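Local coordinates for mandelate racemase/muconate lactonizing protein (Thermobispora bispora, PDB 3VC5), which probably catalyses the magnesium-dependent dehydration of D-glucarate to 5-dehydro-4-deoxy-D-glucarate, as a glucarate dehydratase of the enolase superfamily, at residues Gly269-Ala277 / Ala298-Gly306. Residues are numbered along the deposited sequence; the frame is centred on the assembly and turned at random.
Sequences GIDGMARVA and AAVERRPIG
Arg302 starts with CG anti to its carbonyl carbon (chi1 -66°) and then bends at chi2 and chi3, which carries its guanidinium across to helix 270-277; there it meets Asp271, whose CG stands anti to the backbone N. This helix and helix 298-302 are neighbours on the outside of the enolase-type β/α barrel, their short axes 10.3 Å apart and 31° from parallel. Both terminal nitrogens of Arg302 close end-on upon one oxygen: NH2 reaches Asp271 OD1 at 2.9 Å and NH1 reaches the same atom at 3.0 Å. OD1 lies in the guanidinium plane and is approached on its anti side, while the carboxylate is turned 51° against that plane. Ala274 CB covers one face of the guanidinium, and Arg275 adds a long salt bridge to Asp271.

Beside the charged pair the packing is mostly apolar. Ile270 sends CG2 against CB of Arg302 and CD1 against CB of Ala298. Pro304, where the chain has left its helix through the positive-phi residue Arg303, presses CB onto Met273 CB at 3.6 Å. Deeper in, Met273 CE touches Ile305 CG2 as the chain heads for strand 307-310; Leu284 of strand 284-286 also packs on Met273. A water, with more acceptors in reach than protons to give, lies in hydrogen-bonding position between Ala274 O and Arg303 O, 2.9 Å from each.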
ATOM      1  N   GLY A 269      -3.617  24.187 -10.106  1.00 23.31           N
ATOM      2  CA  GLY A 269      -2.754  23.395 -11.000  1.00 23.81           C
ATOM      3  C   GLY A 269      -1.440  22.935 -10.408  1.00 25.36           C
ATOM      4  O   GLY A 269      -0.841  23.615  -9.567  1.00 23.32           O
ATOM      5  N   ILE A 270      -0.950  21.797 -10.891  1.00 22.50           N
ATOM      6  CA  ILE A 270       0.352  21.312 -10.483  1.00 23.12           C
ATOM      7  C   ILE A 270       1.494  22.331 -10.772  1.00 23.78           C
ATOM      8  O   ILE A 270       2.385  22.560  -9.934  1.00 23.94           O
ATOM      9  CB  ILE A 270       0.659  19.921 -11.146  1.00 23.83           C
ATOM     10  CG1 ILE A 270      -0.285  18.857 -10.554  1.00 26.19           C
ATOM     11  CG2 ILE A 270       2.124  19.533 -10.933  1.00 24.87           C
ATOM     12  CD1 ILE A 270      -0.251  17.495 -11.283  1.00 28.80           C
ATOM     13  N   ASP A 271       1.494  22.883 -11.982  1.00 23.28           N
ATOM     14  CA  ASP A 271       2.522  23.839 -12.392  1.00 25.46           C
ATOM     15  C   ASP A 271       2.588  25.046 -11.448  1.00 26.67           C
ATOM     16  O   ASP A 271       3.656  25.362 -10.900  1.00 25.82           O
ATOM     17  CB  ASP A 271       2.266  24.298 -13.843  1.00 27.99           C
ATOM     18  CG  ASP A 271       3.305  25.301 -14.316  1.00 29.88           C
ATOM     19  OD1 ASP A 271       4.490  24.981 -14.181  1.00 35.36           O
ATOM     20  OD2 ASP A 271       2.952  26.404 -14.807  1.00 33.66           O
ATOM     21  N   GLY A 272       1.449  25.710 -11.263  1.00 25.08           N
ATOM     22  CA  GLY A 272       1.372  26.922 -10.420  1.00 27.26           C
ATOM     23  C   GLY A 272       1.725  26.581  -8.975  1.00 23.72           C
ATOM     24  O   GLY A 272       2.481  27.303  -8.308  1.00 26.29           O
ATOM     25  N   MET A 273       1.217  25.457  -8.477  1.00 23.16           N
ATOM     26  CA  MET A 273       1.549  25.032  -7.122  1.00 21.71           C
ATOM     27  C   MET A 273       3.050  24.788  -6.958  1.00 24.29           C
ATOM     28  O   MET A 273       3.648  25.180  -5.946  1.00 25.21           O
ATOM     29  CB  MET A 273       0.771  23.761  -6.776  1.00 22.34           C
ATOM     30  CG  MET A 273      -0.700  24.084  -6.526  1.00 23.02           C
ATOM     31  SD  MET A 273      -1.078  24.698  -4.866  1.00 23.95           S
ATOM     32  CE  MET A 273      -0.677  23.269  -3.844  1.00 24.15           C
ATOM     33  N   ALA A 274       3.668  24.164  -7.960  1.00 26.14           N
ATOM     34  CA  ALA A 274       5.113  23.882  -7.889  1.00 25.75           C
ATOM     35  C   ALA A 274       5.917  25.194  -7.871  1.00 24.40           C
ATOM     36  O   ALA A 274       6.896  25.310  -7.154  1.00 27.07           O
ATOM     37  CB  ALA A 274       5.546  23.012  -9.037  1.00 25.37           C
ATOM     38  N   ARG A 275       5.498  26.162  -8.657  1.00 25.31           N
ATOM     39  CA  ARG A 275       6.160  27.456  -8.691  1.00 26.39           C
ATOM     40  C   ARG A 275       6.027  28.196  -7.398  1.00 27.94           C
ATOM     41  O   ARG A 275       6.965  28.792  -6.958  1.00 29.53           O
ATOM     42  CB  ARG A 275       5.643  28.307  -9.812  1.00 27.62           C
ATOM     43  CG  ARG A 275       5.896  27.704 -11.132  1.00 31.66           C
ATOM     44  CD  ARG A 275       5.896  28.693 -12.192  1.00 37.70           C
ATOM     45  NE  ARG A 275       4.619  29.168 -12.630  1.00 50.03           N
ATOM     46  CZ  ARG A 275       4.328  30.454 -12.773  1.00 55.30           C
ATOM     47  NH1 ARG A 275       3.167  30.831 -13.205  1.00 56.84           N
ATOM     48  NH2 ARG A 275       5.197  31.383 -12.474  1.00 59.15           N
ATOM     49  N   VAL A 276       4.852  28.147  -6.792  1.00 26.35           N
ATOM     50  CA  VAL A 276       4.674  28.752  -5.461  1.00 26.86           C
ATOM     51  C   VAL A 276       5.528  28.033  -4.415  1.00 27.92           C
ATOM     52  O   VAL A 276       6.218  28.677  -3.596  1.00 29.81           O
ATOM     53  CB  VAL A 276       3.174  28.764  -5.048  1.00 25.11           C
ATOM     54  CG1 VAL A 276       2.985  29.211  -3.578  1.00 28.05           C
ATOM     55  CG2 VAL A 276       2.368  29.654  -6.004  1.00 25.26           C
ATOM     56  N   ALA A 277       5.508  26.699  -4.439  1.00 26.49           N
ATOM     57  CA  ALA A 277       6.167  25.932  -3.386  1.00 25.62           C
ATOM     58  C   ALA A 277       7.658  26.243  -3.303  1.00 26.58           C
ATOM     59  O   ALA A 277       8.255  26.242  -2.223  1.00 29.21           O
ATOM     60  CB  ALA A 277       5.951  24.443  -3.586  1.00 25.90           C
ATOM     61  N   ALA A 298       3.367  12.862 -11.808  1.00 21.89           N
ATOM     62  CA  ALA A 298       3.595  14.290 -12.071  1.00 24.56           C
ATOM     63  C   ALA A 298       3.889  15.077 -10.819  1.00 25.65           C
ATOM     64  O   ALA A 298       4.708  16.020 -10.856  1.00 28.49           O
ATOM     65  CB  ALA A 298       2.436  14.916 -12.861  1.00 27.73           C
ATOM     66  N   ALA A 299       3.197  14.757  -9.723  1.00 24.47           N
ATOM     67  CA  ALA A 299       3.454  15.451  -8.442  1.00 25.49           C
ATOM     68  C   ALA A 299       4.856  15.180  -7.896  1.00 24.39           C
ATOM     69  O   ALA A 299       5.507  16.069  -7.335  1.00 30.35           O
ATOM     70  CB  ALA A 299       2.383  15.114  -7.382  1.00 25.80           C
ATOM     71  N   VAL A 300       5.323  13.953  -8.025  1.00 25.22           N
ATOM     72  CA  VAL A 300       6.654  13.636  -7.548  1.00 25.18           C
ATOM     73  C   VAL A 300       7.709  14.392  -8.383  1.00 27.33           C
ATOM     74  O   VAL A 300       8.718  14.866  -7.869  1.00 30.22           O
ATOM     75  CB  VAL A 300       6.869  12.097  -7.544  1.00 27.13           C
ATOM     76  CG1 VAL A 300       8.383  11.740  -7.516  1.00 27.46           C
ATOM     77  CG2 VAL A 300       6.078  11.464  -6.366  1.00 29.26           C
ATOM     78  N   GLU A 301       7.461  14.516  -9.677  1.00 26.38           N
ATOM     79  CA  GLU A 301       8.398  15.192 -10.559  1.00 27.99           C
ATOM     80  C   GLU A 301       8.446  16.694 -10.309  1.00 29.60           C
ATOM     81  O   GLU A 301       9.535  17.251 -10.176  1.00 32.65           O
ATOM     82  CB  GLU A 301       7.984  14.936 -11.990  1.00 32.26           C
ATOM     83  CG  GLU A 301       8.955  15.294 -13.031  1.00 42.57           C
ATOM     84  CD  GLU A 301       8.462  14.729 -14.338  1.00 58.66           C
ATOM     85  OE1 GLU A 301       9.097  13.790 -14.869  1.00 69.79           O
ATOM     86  OE2 GLU A 301       7.387  15.182 -14.783  1.00 56.09           O
ATOM     87  N   ARG A 302       7.285  17.350 -10.208  1.00 26.92           N
ATOM     88  CA  ARG A 302       7.263  18.828 -10.067  1.00 27.05           C
ATOM     89  C   ARG A 302       7.308  19.331  -8.626  1.00 26.99           C
ATOM     90  O   ARG A 302       7.678  20.497  -8.360  1.00 27.78           O
ATOM     91  CB  ARG A 302       6.005  19.405 -10.716  1.00 27.69           C
ATOM     92  CG  ARG A 302       5.915  19.257 -12.227  1.00 29.72           C
ATOM     93  CD  ARG A 302       7.028  20.022 -12.972  1.00 30.25           C
ATOM     94  NE  ARG A 302       7.138  21.442 -12.586  1.00 31.03           N
ATOM     95  CZ  ARG A 302       6.352  22.426 -13.035  1.00 29.29           C
ATOM     96  NH1 ARG A 302       5.358  22.170 -13.894  1.00 31.01           N
ATOM     97  NH2 ARG A 302       6.565  23.693 -12.631  1.00 33.78           N
ATOM     98  N   ARG A 303       6.904  18.476  -7.700  1.00 26.96           N
ATOM     99  CA  ARG A 303       6.827  18.835  -6.277  1.00 25.83           C
ATOM    100  C   ARG A 303       5.921  20.051  -6.012  1.00 24.91           C
ATOM    101  O   ARG A 303       6.351  21.063  -5.457  1.00 26.70           O
ATOM    102  CB  ARG A 303       8.229  19.010  -5.678  1.00 28.45           C
ATOM    103  CG  ARG A 303       9.067  17.719  -5.711  1.00 34.04           C
ATOM    104  CD  ARG A 303       8.679  16.783  -4.549  1.00 53.07           C
ATOM    105  NE  ARG A 303       9.191  15.407  -4.656  1.00 53.55           N
ATOM    106  CZ  ARG A 303       9.131  14.529  -3.652  1.00 53.66           C
ATOM    107  NH1 ARG A 303       8.607  14.909  -2.486  1.00 45.62           N
ATOM    108  NH2 ARG A 303       9.596  13.282  -3.793  1.00 40.77           N
ATOM    109  N   PRO A 304       4.639  19.939  -6.387  1.00 23.87           N
ATOM    110  CA  PRO A 304       3.673  20.987  -6.038  1.00 25.19           C
ATOM    111  C   PRO A 304       3.361  20.980  -4.535  1.00 23.30           C
ATOM    112  O   PRO A 304       2.830  21.957  -4.012  1.00 25.20           O
ATOM    113  CB  PRO A 304       2.421  20.567  -6.810  1.00 21.56           C
ATOM    114  CG  PRO A 304       2.529  19.055  -6.909  1.00 21.97           C
ATOM    115  CD  PRO A 304       4.010  18.793  -7.084  1.00 23.07           C
ATOM    116  N   ILE A 305       3.645  19.874  -3.858  1.00 23.84           N
ATOM    117  CA  ILE A 305       3.227  19.746  -2.452  1.00 24.21           C
ATOM    118  C   ILE A 305       4.272  19.071  -1.593  1.00 25.86           C
ATOM    119  O   ILE A 305       5.072  18.262  -2.068  1.00 28.48           O
ATOM    120  CB  ILE A 305       1.917  18.973  -2.289  1.00 25.46           C
ATOM    121  CG1 ILE A 305       2.124  17.521  -2.749  1.00 23.84           C
ATOM    122  CG2 ILE A 305       0.758  19.714  -3.002  1.00 26.08           C
ATOM    123  CD1 ILE A 305       0.903  16.603  -2.608  1.00 24.31           C
ATOM    124  N   GLY A 306       4.229  19.409  -0.304  1.00 26.21           N
ATOM    125  CA  GLY A 306       4.933  18.684   0.707  1.00 28.37           C
ATOM    126  C   GLY A 306       3.961  17.851   1.533  1.00 26.50           C
ATOM    127  O   GLY A 306       4.402  16.962   2.275  1.00 29.06           O
TER
HETATM  128  O   HOH W   1       8.311  23.005  -6.241  1.00 29.60           O